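Aminotransferase (Psychrobacter arcticus 273-4, PDB 3IF2) probably transfers amino groups between amino acids and keto acids, possibly valine and pyruvate, using bound pyridoxal 5'-phosphate as cofactor. Local coordinates at residues 367-372 against 414-419; 267-272 against 287-292. All blocks are in the same frame, centred on the assembly; numbering follows the deposited sequence.

Contact 1 (367-372 with 414-419) and contact 2 (267-272 with 287-292) lie on opposite sides of the centre of the chain, in two different mixed sheets. Their centres are 31 Å apart and their nearest atoms about 14 Å, so the two do not touch. Contact 2 joins the two strands of a hairpin in the larger sheet, which carries the cofactor site, and contact 1 belongs to the six-stranded sheet. Both lie near a bound pyridoxal phosphate: the side chain of Phe367 is about 5 Å away, that of Cys271 about 7 Å away. Both are antiparallel pairs, and contact 2 closes in sequence before contact 1 opens.

Contact 1: residues 367-372 against 414-419; sequences FLWLWF and CIRMSI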
loop_
_atom_site.group_PDB
_atom_site.type_symbol
_atom_site.label_atom_id
_atom_site.label_comp_id
_atom_site.label_asym_id
_atom_site.label_seq_id
_atom_site.Cartn_x
_atom_site.Cartn_y
_atom_site.Cartn_z
ATOM N N PHE A 367 4.086 -16.981 18.815
ATOM C CA PHE A 367 5.499 -17.022 19.209
ATOM C C PHE A 367 5.688 -17.430 20.651
ATOM O O PHE A 367 4.797 -17.210 21.470
ATOM C CB PHE A 367 6.130 -15.622 19.117
ATOM C CG PHE A 367 5.857 -14.905 17.838
ATOM C CD1 PHE A 367 6.563 -15.224 16.674
ATOM C CD2 PHE A 367 4.893 -13.896 17.785
ATOM C CE1 PHE A 367 6.303 -14.555 15.465
ATOM C CE2 PHE A 367 4.629 -13.215 16.575
ATOM C CZ PHE A 367 5.339 -13.545 15.420
ATOM N N LEU A 368 6.847 -18.026 20.940
ATOM C CA LEU A 368 7.322 -18.216 22.327
ATOM C C LEU A 368 8.523 -17.229 22.526
ATOM O O LEU A 368 9.393 -17.070 21.638
ATOM C CB LEU A 368 7.688 -19.675 22.659
ATOM C CG LEU A 368 6.506 -20.640 22.892
ATOM C CD1 LEU A 368 7.000 -22.051 23.032
ATOM C CD2 LEU A 368 5.675 -20.272 24.099
ATOM N N TRP A 369 8.531 -16.562 23.674
ATOM C CA TRP A 369 9.559 -15.585 24.050
ATOM C C TRP A 369 10.370 -16.221 25.173
ATOM O O TRP A 369 9.847 -16.401 26.274
ATOM C CB TRP A 369 8.866 -14.304 24.488
ATOM C CG TRP A 369 9.722 -13.137 24.880
ATOM C CD1 TRP A 369 9.878 -12.622 26.135
ATOM C CD2 TRP A 369 10.491 -12.310 24.014
ATOM N NE1 TRP A 369 10.698 -11.541 26.101
ATOM C CE2 TRP A 369 11.102 -11.329 24.814
ATOM C CE3 TRP A 369 10.740 -12.311 22.632
ATOM C CZ2 TRP A 369 11.933 -10.341 24.284
ATOM C CZ3 TRP A 369 11.582 -11.326 22.102
ATOM C CH2 TRP A 369 12.164 -10.357 22.932
ATOM N N LEU A 370 11.621 -16.575 24.855
ATOM C CA LEU A 370 12.533 -17.297 25.746
ATOM C C LEU A 370 13.529 -16.335 26.371
ATOM O O LEU A 370 14.127 -15.542 25.644
ATOM C CB LEU A 370 13.302 -18.383 24.966
ATOM C CG LEU A 370 12.591 -19.696 24.571
ATOM C CD1 LEU A 370 11.200 -19.487 24.050
ATOM C CD2 LEU A 370 13.421 -20.469 23.549
ATOM N N TRP A 371 13.687 -16.414 27.704
ATOM C CA TRP A 371 14.633 -15.588 28.492
ATOM C C TRP A 371 15.704 -16.474 29.160
ATOM O O TRP A 371 15.399 -17.246 30.059
ATOM C CB TRP A 371 13.860 -14.755 29.523
ATOM C CG TRP A 371 14.684 -13.944 30.513
ATOM C CD1 TRP A 371 15.942 -13.416 30.322
ATOM C CD2 TRP A 371 14.253 -13.472 31.792
ATOM N NE1 TRP A 371 16.345 -12.709 31.435
ATOM C CE2 TRP A 371 15.326 -12.713 32.349
ATOM C CE3 TRP A 371 13.071 -13.622 32.537
ATOM C CZ2 TRP A 371 15.247 -12.113 33.619
ATOM C CZ3 TRP A 371 12.995 -13.024 33.817
ATOM C CH2 TRP A 371 14.085 -12.284 34.341
ATOM N N PHE A 372 16.944 -16.344 28.691
ATOM C CA PHE A 372 18.103 -17.059 29.218
ATOM C C PHE A 372 18.748 -16.172 30.283
ATOM O O PHE A 372 19.527 -15.285 29.939
ATOM C CB PHE A 372 19.105 -17.364 28.089
ATOM C CG PHE A 372 18.504 -18.094 26.923
ATOM C CD1 PHE A 372 18.122 -19.428 27.045
ATOM C CD2 PHE A 372 18.343 -17.467 25.691
ATOM C CE1 PHE A 372 17.564 -20.113 25.960
ATOM C CE2 PHE A 372 17.794 -18.143 24.606
ATOM C CZ PHE A 372 17.402 -19.466 24.741
ATOM N N CYS A 414 17.036 -12.368 25.583
ATOM C CA CYS A 414 15.881 -13.096 25.068
ATOM C C CYS A 414 15.899 -13.378 23.575
ATOM O O CYS A 414 16.700 -12.794 22.838
ATOM C CB CYS A 414 14.590 -12.378 25.468
ATOM S SG CYS A 414 14.507 -12.120 27.216
ATOM N N ILE A 415 15.069 -14.347 23.162
ATOM C CA ILE A 415 14.845 -14.644 21.740
ATOM C C ILE A 415 13.351 -14.853 21.457
ATOM O O ILE A 415 12.609 -15.264 22.351
ATOM C CB ILE A 415 15.720 -15.837 21.187
ATOM C CG1 ILE A 415 15.270 -17.214 21.710
ATOM C CG2 ILE A 415 17.237 -15.589 21.454
ATOM C CD1 ILE A 415 16.167 -18.373 21.216
ATOM N N ARG A 416 12.916 -14.505 20.242
ATOM C CA ARG A 416 11.554 -14.805 19.765
ATOM C C ARG A 416 11.667 -16.050 18.861
ATOM O O ARG A 416 12.573 -16.126 18.004
ATOM C CB ARG A 416 10.932 -13.650 18.981
ATOM C CG ARG A 416 9.448 -13.810 18.750
ATOM C CD ARG A 416 8.943 -12.830 17.705
ATOM N NE ARG A 416 9.405 -13.142 16.362
ATOM C CZ ARG A 416 9.182 -12.389 15.282
ATOM N NH1 ARG A 416 8.476 -11.256 15.346
ATOM N NH2 ARG A 416 9.657 -12.793 14.111
HETATM N N MSE A 417 10.754 -17.002 19.072
HETATM C CA MSE A 417 10.694 -18.273 18.333
HETATM C C MSE A 417 9.288 -18.466 17.785
HETATM O O MSE A 417 8.334 -18.352 18.538
HETATM C CB MSE A 417 11.006 -19.416 19.292
HETATM C CG MSE A 417 11.108 -20.777 18.631
HETATM SE SE MSE A 417 11.475 -22.168 19.910
HETATM C CE MSE A 417 9.796 -22.058 20.829
ATOM N N SER A 418 9.157 -18.762 16.497
ATOM C CA SER A 418 7.830 -18.974 15.908
ATOM C C SER A 418 7.309 -20.395 16.179
ATOM O O SER A 418 7.983 -21.376 15.857
ATOM C CB SER A 418 7.820 -18.720 14.400
ATOM O OG SER A 418 6.488 -18.953 13.886
ATOM N N ILE A 419 6.128 -20.491 16.792
ATOM C CA ILE A 419 5.451 -21.789 16.975
ATOM C C ILE A 419 4.444 -22.084 15.835
ATOM O O ILE A 419 3.704 -23.041 15.942
ATOM C CB ILE A 419 4.909 -22.032 18.436
ATOM C CG1 ILE A 419 3.901 -20.967 18.921
ATOM C CG2 ILE A 419 6.113 -22.157 19.398
ATOM C CD1 ILE A 419 2.594 -20.928 18.155
#
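The guanidinium of Arg416 lies flat over one face of the Phe367 ring, the planes 13° apart and the centres 4.2 Å. Arg416 CD lies over the same face, 3.8 Å from the Phe367 centroid, and the bend at chi3 (70°) beyond it lays the guanidinium on the ring; Met417 O sits at the ring's edge. Over one face of the Trp369 indole comes Cys414 CB, 3.6 Å from Trp369 CZ2; Arg416 CB lies at the edge. Cys414 SG reaches obliquely toward the Trp371 ring, and Ile415 CD1 meets the edge of Phe372. Arg416 NH1 is hydrogen-bonded to OD1 of Asn217, a residue that binds pyridoxal 5'-phosphate. An alanine in place of Arg416 would probably leave the Phe367 face without its flat cover and Asn217 OD1 without this donor. On the other face of the sheet, Leu368 CD1 packs 3.6 Å from the CE methyl of Met417, present as selenomethionine; helix 324-351 packs on Leu368, Leu370 and Met417, and helix 423-441 reaches Met417. Backbone hydrogen bonds join Leu368 to Met417 and Leu370 to Ile415. The pair belongs to the small-domain sheet of a fold type I aminotransferase, its Phe367/Arg416 face looking to the cofactor site.

Contact 2: residues 267-272 against 287-292; sequences NTILCF and IVADAK
Ile269 meets both Ile287 and Ala289, one with each branch of its side chain. Beyond CB the side chain forks: the CG2 methyl sits anti to the backbone N and lies 3.8 Å from Ile287 CG2, and the two isoleucines run side by side and point the same way. The other branch starts at CG1, anti to the carbonyl carbon (chi1 -58°), and this methylene is 4.1 Å from Ala289 CB. CD1 then continues the chain anti to CA, and around the residue as a whole the packing is completed by Leu122 of helix 115-125, Val293 of helix 291-305 and Phe126. Cys271 SG, on the same face, stands 4.5 Å from Ile287 CG1.

Leu270 and Val288 occupy the other face. They form a hydrogen-bonded antiparallel pair: Leu270 N gives to Val288 O at 2.9 Å, and Val288 N returns a nearly straight bond to Leu270 O, with an angle of 175° at the hydrogen. Further along, Phe272 brings the CE1 corner of its ring to Val288 CG2, 3.7 Å away and oblique to the ring, whose other neighbours include Phe96 and Pro251. Where the second strand ends, the chain turns into helix 291-305, and Asp290 serves as its N-cap: OD2 accepts from Lys292 N at 3.2 Å, from above the carboxylate plane. OD1 is held by Asn266 ND2.

This is the antiparallel hairpin 268-273/285-288 of the large-domain sheet, and strand 268-273 leads to the cofactor residues Ser273, Ser275 and Lys276. Between the strands, the polar bonds that set the register come from the main chain, and apolar packing fills both faces, with Ile269, Cys271, Ile287 and Ala289 forming the face that meets helices 115-125 and 291-305.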
loop_
_atom_site.group_PDB
_atom_site.type_symbol
_atom_site.label_atom_id
_atom_site.label_comp_id
_atom_site.label_asym_id
_atom_site.label_seq_id
_atom_site.Cartn_x
_atom_site.Cartn_y
_atom_site.Cartn_z
ATOM N N ASN A 267 -12.442 7.557 21.558
ATOM C CA ASN A 267 -11.035 7.839 21.800
ATOM C C ASN A 267 -10.153 6.567 21.618
ATOM O O ASN A 267 -8.985 6.552 22.031
ATOM C CB ASN A 267 -10.854 8.478 23.191
ATOM C CG ASN A 267 -9.620 9.349 23.268
ATOM O OD1 ASN A 267 -9.400 10.199 22.404
ATOM N ND2 ASN A 267 -8.806 9.141 24.290
ATOM N N THR A 268 -10.695 5.514 20.991
ATOM C CA THR A 268 -9.960 4.277 20.744
ATOM C C THR A 268 -9.823 4.065 19.228
ATOM O O THR A 268 -10.774 4.317 18.473
ATOM C CB THR A 268 -10.680 3.065 21.391
ATOM O OG1 THR A 268 -11.006 3.362 22.758
ATOM C CG2 THR A 268 -9.815 1.806 21.332
ATOM N N ILE A 269 -8.637 3.636 18.797
ATOM C CA ILE A 269 -8.359 3.299 17.387
ATOM C C ILE A 269 -7.997 1.803 17.423
ATOM O O ILE A 269 -6.923 1.447 17.884
ATOM C CB ILE A 269 -7.227 4.181 16.788
ATOM C CG1 ILE A 269 -7.594 5.684 16.888
ATOM C CG2 ILE A 269 -6.943 3.823 15.312
ATOM C CD1 ILE A 269 -6.457 6.659 16.525
ATOM N N LEU A 270 -8.940 0.938 17.025
ATOM C CA LEU A 270 -8.746 -0.530 16.997
ATOM C C LEU A 270 -8.308 -0.961 15.615
ATOM O O LEU A 270 -9.023 -0.710 14.644
ATOM C CB LEU A 270 -10.035 -1.291 17.346
ATOM C CG LEU A 270 -10.536 -1.445 18.766
ATOM C CD1 LEU A 270 -11.819 -2.243 18.727
ATOM C CD2 LEU A 270 -9.499 -2.165 19.608
ATOM N N CYS A 271 -7.151 -1.608 15.532
ATOM C CA CYS A 271 -6.613 -2.110 14.268
ATOM C C CYS A 271 -6.759 -3.627 14.241
ATOM O O CYS A 271 -6.398 -4.309 15.219
ATOM C CB CYS A 271 -5.147 -1.746 14.122
ATOM S SG CYS A 271 -4.821 0.034 14.136
ATOM N N PHE A 272 -7.348 -4.139 13.154
ATOM C CA PHE A 272 -7.478 -5.576 12.906
ATOM C C PHE A 272 -6.780 -5.874 11.592
ATOM O O PHE A 272 -6.372 -4.964 10.859
ATOM C CB PHE A 272 -8.932 -6.028 12.813
ATOM C CG PHE A 272 -9.792 -5.572 13.948
ATOM C CD1 PHE A 272 -10.364 -4.300 13.924
ATOM C CD2 PHE A 272 -10.058 -6.420 15.034
ATOM C CE1 PHE A 272 -11.171 -3.866 14.964
ATOM C CE2 PHE A 272 -10.872 -5.999 16.083
ATOM C CZ PHE A 272 -11.438 -4.719 16.047
ATOM N N ILE A 287 -9.375 -0.639 10.273
ATOM C CA ILE A 287 -9.304 0.362 11.344
ATOM C C ILE A 287 -10.728 0.735 11.777
ATOM O O ILE A 287 -11.527 1.116 10.936
ATOM C CB ILE A 287 -8.551 1.685 10.913
ATOM C CG1 ILE A 287 -7.083 1.422 10.563
ATOM C CG2 ILE A 287 -8.566 2.699 12.041
ATOM C CD1 ILE A 287 -6.310 2.659 10.004
ATOM N N VAL A 288 -11.026 0.597 13.075
ATOM C CA VAL A 288 -12.281 1.048 13.687
ATOM C C VAL A 288 -11.914 2.276 14.556
ATOM O O VAL A 288 -11.092 2.158 15.485
ATOM C CB VAL A 288 -12.949 -0.046 14.513
ATOM C CG1 VAL A 288 -14.191 0.511 15.253
ATOM C CG2 VAL A 288 -13.310 -1.237 13.594
ATOM N N ALA A 289 -12.508 3.443 14.242
ATOM C CA ALA A 289 -12.167 4.704 14.931
ATOM C C ALA A 289 -13.215 5.776 14.783
ATOM O O ALA A 289 -14.226 5.572 14.122
ATOM C CB ALA A 289 -10.841 5.221 14.384
ATOM N N ASP A 290 -12.966 6.925 15.400
ATOM C CA ASP A 290 -13.819 8.104 15.240
ATOM C C ASP A 290 -13.752 8.548 13.783
ATOM O O ASP A 290 -12.696 8.401 13.145
ATOM C CB ASP A 290 -13.320 9.282 16.106
ATOM C CG ASP A 290 -14.289 10.472 16.114
ATOM O OD1 ASP A 290 -15.358 10.341 16.748
ATOM O OD2 ASP A 290 -13.971 11.535 15.522
ATOM N N ALA A 291 -14.857 9.107 13.286
ATOM C CA ALA A 291 -14.962 9.626 11.905
ATOM C C ALA A 291 -13.752 10.480 11.490
ATOM O O ALA A 291 -13.215 10.317 10.387
ATOM C CB ALA A 291 -16.255 10.443 11.731
ATOM N N LYS A 292 -13.312 11.341 12.412
ATOM C CA LYS A 292 -12.163 12.235 12.211
ATOM C C LYS A 292 -10.907 11.455 11.791
ATOM O O LYS A 292 -10.198 11.850 10.850
ATOM C CB LYS A 292 -11.925 13.074 13.486
ATOM C CG LYS A 292 -10.823 14.121 13.402
ATOM C CD LYS A 292 -10.950 15.165 14.508
ATOM C CE LYS A 292 -9.740 16.082 14.529
ATOM N NZ LYS A 292 -9.574 16.750 13.224
#